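Local atomic coordinates of cytochrome P450 (Novosphingobium aromaticivorans, PDB entry 3OFT), a protein that belongs to the cytochrome P450 family of haem proteins, whose mainly helical fold, with a smaller beta-rich part, encloses an iron porphyrin. Residues E65-Q70 / R285-D290. Residues are numbered along the deposited sequence; the frame is centred on the assembly and turned at random.
Sequences ERLSSQ and RNAVAD. With HEM (protoporphyrin IX containing Fe), chain D.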
ATOM      1  N   GLU A  65       1.058   2.262  21.479  1.00 13.97           N
ATOM      2  CA  GLU A  65       1.865   2.282  22.708  1.00 15.06           C
ATOM      3  C   GLU A  65       2.450   0.902  23.083  1.00 13.16           C
ATOM      4  O   GLU A  65       3.636   0.774  23.387  1.00 14.79           O
ATOM      5  CB  GLU A  65       1.094   2.921  23.883  1.00 14.69           C
ATOM      6  CG  GLU A  65       1.903   2.858  25.232  1.00 18.93           C
ATOM      7  CD  GLU A  65       1.185   3.462  26.435  1.00 22.20           C
ATOM      8  OE1 GLU A  65      -0.063   3.565  26.387  1.00 23.83           O
ATOM      9  OE2 GLU A  65       1.881   3.837  27.420  1.00 19.33           O
ATOM     10  N   ARG A  66       1.657  -0.142  22.985  1.00 12.11           N
ATOM     11  CA  ARG A  66       2.105  -1.448  23.428  1.00 12.13           C
ATOM     12  C   ARG A  66       2.590  -2.352  22.297  1.00 11.75           C
ATOM     13  O   ARG A  66       3.324  -3.298  22.551  1.00 11.93           O
ATOM     14  CB  ARG A  66       1.007  -2.112  24.230  1.00 11.69           C
ATOM     15  CG  ARG A  66       0.606  -1.295  25.468  1.00 14.76           C
ATOM     16  CD  ARG A  66      -0.356  -2.097  26.292  1.00 16.45           C
ATOM     17  NE  ARG A  66      -1.650  -2.223  25.600  1.00 18.82           N
ATOM     18  CZ  ARG A  66      -2.666  -2.959  26.024  1.00 21.80           C
ATOM     19  NH1 ARG A  66      -2.560  -3.685  27.136  1.00 22.89           N
ATOM     20  NH2 ARG A  66      -3.797  -2.983  25.338  1.00 21.81           N
ATOM     21  N   LEU A  67       2.213  -2.036  21.055  1.00 11.43           N
ATOM     22  CA  LEU A  67       2.654  -2.812  19.876  1.00 11.21           C
ATOM     23  C   LEU A  67       3.444  -1.882  18.964  1.00 10.91           C
ATOM     24  O   LEU A  67       2.861  -1.081  18.231  1.00 11.82           O
ATOM     25  CB  LEU A  67       1.444  -3.407  19.142  1.00 12.01           C
ATOM     26  CG  LEU A  67       0.598  -4.402  19.933  1.00 12.34           C
ATOM     27  CD1 LEU A  67      -0.450  -4.962  18.969  1.00 16.25           C
ATOM     28  CD2 LEU A  67       1.441  -5.558  20.489  1.00 15.54           C
ATOM     29  N   SER A  68       4.764  -2.025  19.029  1.00  9.30           N
ATOM     30  CA  SER A  68       5.751  -1.194  18.369  1.00  8.58           C
ATOM     31  C   SER A  68       5.792  -1.515  16.900  1.00  8.99           C
ATOM     32  O   SER A  68       5.556  -2.669  16.472  1.00  8.66           O
ATOM     33  CB  SER A  68       7.159  -1.406  18.984  1.00  8.18           C
ATOM     34  OG  SER A  68       8.230  -0.758  18.263  1.00 11.02           O
ATOM     35  N   SER A  69       6.125  -0.474  16.145  1.00  9.46           N
ATOM     36  CA  SER A  69       6.268  -0.545  14.685  1.00  9.68           C
ATOM     37  C   SER A  69       7.712  -0.805  14.306  1.00  9.71           C
ATOM     38  O   SER A  69       8.063  -0.807  13.114  1.00  8.23           O
ATOM     39  CB  SER A  69       5.808   0.750  14.020  1.00 10.37           C
ATOM     40  OG  SER A  69       4.391   0.851  14.099  1.00  9.86           O
ATOM     41  N   GLN A  70       8.563  -1.013  15.309  1.00 10.18           N
ATOM     42  CA  GLN A  70       9.984  -1.105  15.028  1.00 13.77           C
ATOM     43  C   GLN A  70      10.385  -2.259  14.138  1.00 13.26           C
ATOM     44  O   GLN A  70      11.283  -2.122  13.300  1.00 12.77           O
ATOM     45  CB  GLN A  70      10.755  -1.296  16.332  1.00 15.84           C
ATOM     46  CG  GLN A  70      12.041  -0.659  16.297  1.00 22.59           C
ATOM     47  CD  GLN A  70      11.940   0.634  17.030  1.00 32.53           C
ATOM     48  OE1 GLN A  70      11.064   1.477  16.727  1.00 34.81           O
ATOM     49  NE2 GLN A  70      12.796   0.799  18.043  1.00 34.14           N
ATOM     50  N   ARG A 285       3.814  -5.938  13.980  1.00  7.20           N
ATOM     51  CA  ARG A 285       4.174  -5.172  15.183  1.00  7.87           C
ATOM     52  C   ARG A 285       4.942  -6.079  16.105  1.00  8.95           C
ATOM     53  O   ARG A 285       4.762  -7.288  16.041  1.00  9.55           O
ATOM     54  CB  ARG A 285       2.897  -4.742  15.951  1.00  8.05           C
ATOM     55  CG  ARG A 285       1.928  -3.796  15.167  1.00  6.97           C
ATOM     56  CD  ARG A 285       2.620  -2.449  14.948  1.00  7.20           C
ATOM     57  NE  ARG A 285       1.673  -1.434  14.436  1.00  5.20           N
ATOM     58  CZ  ARG A 285       1.672  -0.976  13.200  1.00  4.01           C
ATOM     59  NH1 ARG A 285       2.527  -1.415  12.270  1.00  2.95           N
ATOM     60  NH2 ARG A 285       0.811  -0.013  12.885  1.00  7.50           N
ATOM     61  N   ASN A 286       5.744  -5.507  17.008  1.00  9.33           N
ATOM     62  CA  ASN A 286       6.376  -6.322  18.033  1.00  9.88           C
ATOM     63  C   ASN A 286       5.889  -5.798  19.368  1.00  9.90           C
ATOM     64  O   ASN A 286       5.880  -4.595  19.620  1.00  9.89           O
ATOM     65  CB  ASN A 286       7.933  -6.287  17.922  1.00  9.85           C
ATOM     66  CG  ASN A 286       8.504  -4.870  17.923  1.00 12.40           C
ATOM     67  OD1 ASN A 286       8.298  -4.073  16.986  1.00 12.55           O
ATOM     68  ND2 ASN A 286       9.278  -4.557  18.955  1.00 15.04           N
ATOM     69  N   ALA A 287       5.475  -6.704  20.232  1.00  9.86           N
ATOM     70  CA  ALA A 287       4.981  -6.276  21.527  1.00 11.07           C
ATOM     71  C   ALA A 287       6.107  -5.705  22.407  1.00 11.84           C
ATOM     72  O   ALA A 287       7.163  -6.331  22.574  1.00 12.27           O
ATOM     73  CB  ALA A 287       4.256  -7.417  22.221  1.00 10.84           C
ATOM     74  N   VAL A 288       5.884  -4.512  22.961  1.00 12.90           N
ATOM     75  CA  VAL A 288       6.811  -3.912  23.968  1.00 13.77           C
ATOM     76  C   VAL A 288       6.250  -3.870  25.422  1.00 14.99           C
ATOM     77  O   VAL A 288       6.960  -3.449  26.380  1.00 14.73           O
ATOM     78  CB  VAL A 288       7.326  -2.512  23.545  1.00 15.18           C
ATOM     79  CG1 VAL A 288       8.246  -2.617  22.313  1.00 14.67           C
ATOM     80  CG2 VAL A 288       6.147  -1.578  23.306  1.00 14.20           C
ATOM     81  N   ALA A 289       4.985  -4.275  25.555  1.00 15.38           N
ATOM     82  CA  ALA A 289       4.296  -4.517  26.837  1.00 16.23           C
ATOM     83  C   ALA A 289       3.366  -5.684  26.569  1.00 15.90           C
ATOM     84  O   ALA A 289       2.995  -5.895  25.423  1.00 16.03           O
ATOM     85  CB  ALA A 289       3.487  -3.291  27.266  1.00 15.79           C
ATOM     86  N   ASP A 290       2.967  -6.438  27.599  1.00 15.74           N
ATOM     87  CA  ASP A 290       1.977  -7.516  27.389  1.00 16.53           C
ATOM     88  C   ASP A 290       0.639  -6.897  26.973  1.00 16.80           C
ATOM     89  O   ASP A 290       0.293  -5.781  27.425  1.00 16.51           O
ATOM     90  CB  ASP A 290       1.759  -8.352  28.655  1.00 17.35           C
ATOM     91  CG  ASP A 290       3.006  -9.153  29.085  1.00 19.62           C
ATOM     92  OD1 ASP A 290       3.983  -9.309  28.310  1.00 18.61           O
ATOM     93  OD2 ASP A 290       2.991  -9.657  30.230  1.00 21.49           O
TER
HETATM   94  CHA HEM D 417       1.651   4.162   6.030  1.00  2.48           C
HETATM   95  CHB HEM D 417      -1.288   1.823   2.932  1.00  5.96           C
HETATM   96  CHC HEM D 417      -0.047   4.929  -0.548  1.00  5.36           C
HETATM   97  CHD HEM D 417       3.566   6.532   2.187  1.00  8.21           C
HETATM   98  C1A HEM D 417       0.698   3.316   5.493  1.00  5.58           C
HETATM   99  C2A HEM D 417      -0.045   2.336   6.249  1.00  5.46           C
HETATM  100  C3A HEM D 417      -0.860   1.682   5.430  1.00  4.72           C
HETATM  101  C4A HEM D 417      -0.638   2.204   4.080  1.00  6.21           C
HETATM  102  CMA HEM D 417      -1.792   0.520   5.857  1.00  5.72           C
HETATM  103  CAA HEM D 417       0.049   2.120   7.788  1.00  6.43           C
HETATM  104  CBA HEM D 417       1.246   1.236   8.058  1.00  6.68           C
HETATM  105  CGA HEM D 417       1.370   0.868   9.530  1.00  6.78           C
HETATM  106  O1A HEM D 417       2.411   0.240   9.899  1.00  7.91           O
HETATM  107  O2A HEM D 417       0.474   1.167  10.380  1.00  8.19           O
HETATM  108  C1B HEM D 417      -1.230   2.464   1.702  1.00  5.61           C
HETATM  109  C2B HEM D 417      -2.039   2.162   0.550  1.00  4.66           C
HETATM  110  C3B HEM D 417      -1.681   3.041  -0.407  1.00  5.25           C
HETATM  111  C4B HEM D 417      -0.644   3.901   0.130  1.00  5.27           C
HETATM  112  CMB HEM D 417      -3.095   1.042   0.503  1.00  3.95           C
HETATM  113  CAB HEM D 417      -2.147   3.214  -1.856  1.00  8.63           C
HETATM  114  CBB HEM D 417      -3.041   2.400  -2.447  1.00 14.94           C
HETATM  115  C1C HEM D 417       1.036   5.665  -0.167  1.00  7.61           C
HETATM  116  C2C HEM D 417       1.680   6.735  -0.917  1.00  8.68           C
HETATM  117  C3C HEM D 417       2.718   7.150  -0.137  1.00 12.06           C
HETATM  118  C4C HEM D 417       2.679   6.441   1.121  1.00  7.84           C
HETATM  119  CMC HEM D 417       1.253   7.213  -2.342  1.00 10.19           C
HETATM  120  CAC HEM D 417       3.760   8.274  -0.360  1.00 14.60           C
HETATM  121  CBC HEM D 417       4.197   8.617  -1.567  1.00 21.62           C
HETATM  122  C1D HEM D 417       3.370   6.083   3.452  1.00  6.67           C
HETATM  123  C2D HEM D 417       4.230   6.422   4.577  1.00  7.59           C
HETATM  124  C3D HEM D 417       3.600   5.719   5.766  1.00  4.94           C
HETATM  125  C4D HEM D 417       2.466   4.989   5.273  1.00  5.27           C
HETATM  126  CMD HEM D 417       5.486   7.364   4.570  1.00  5.24           C
HETATM  127  CAD HEM D 417       4.155   5.796   7.218  1.00  6.71           C
HETATM  128  CBD HEM D 417       3.237   6.778   7.967  1.00  5.13           C
HETATM  129  CGD HEM D 417       3.664   6.706   9.437  1.00  9.47           C
HETATM  130  O1D HEM D 417       4.350   5.757   9.867  1.00  7.95           O
HETATM  131  O2D HEM D 417       3.278   7.573  10.228  1.00 11.02           O
HETATM  132  NA  HEM D 417       0.293   3.224   4.160  1.00  6.44           N
HETATM  133  NB  HEM D 417      -0.439   3.555   1.408  1.00  5.60           N
HETATM  134  NC  HEM D 417       1.640   5.553   1.075  1.00  7.35           N
HETATM  135  ND  HEM D 417       2.367   5.227   3.893  1.00  4.72           N
HETATM  136 FE   HEM D 417       0.917   4.443   2.654  1.00  8.33          FE
HETATM  137  O   HOH W   1      -0.027  -1.051  16.831  1.00  8.20           O
HETATM  138  O   HOH W   2      10.651  -1.689  19.520  1.00 16.69           O
HETATM  139  O   HOH W   3       2.570   2.828   2.044  1.00 12.50           O
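Arg285 reaches from the strand pairing to the haem and grips one propionate with both terminal nitrogens of its guanidinium: NH1 donates to O1A at 2.9 Å, and NH2 to O2A of the same carboxylate at 2.8 Å, nearly straight at 169°. The chain bends at chi2 (-67°), its CB and CG lying against CB of Leu67 and its CD close to the carbonyl oxygens of Ser68 and Leu67. The guanidinium edge faces the propionate, while NE donates to a water that also lies 3.2 Å from Leu67 O. Over one face sits the hydroxyl of Ser69, its OG 3.4 Å from CZ of Arg285, too poorly angled toward NH1 to count as a hydrogen bond. These contacts would help fix the plane of the group, and its charge probably offsets that of the carboxylate. Trp61, Arg98 and His343 are also hydrogen-bonded to the haem.

The two backbones run antiparallel. Ser68 and Asn286 form a hydrogen-bonded pair, with N to O bonds in both directions, and Val288 N donates to Arg66 O at 2.9 Å. Leu67 and Ala287 make the neighbouring non-hydrogen-bonded pair, where CD2 of Leu67 meets CB of Ala287 at 3.8 Å. On the other face, Asn286 stands with CG in the crowded position between its backbone N and carbonyl carbon (chi1 54°), and OD1 receives Cys71 N. A second water joins its ND2 to Ser68 OG. That hydroxyl, anti to its own backbone N, also accepts from Gln70 N at 3.0 Å, an ST turn, and is hydrogen-bonded to Asp90. Strand 67-68 is an outermost strand of the mixed sheet, beside strand 282-287, which presents Arg285 to a haem propionate in this P450 fold.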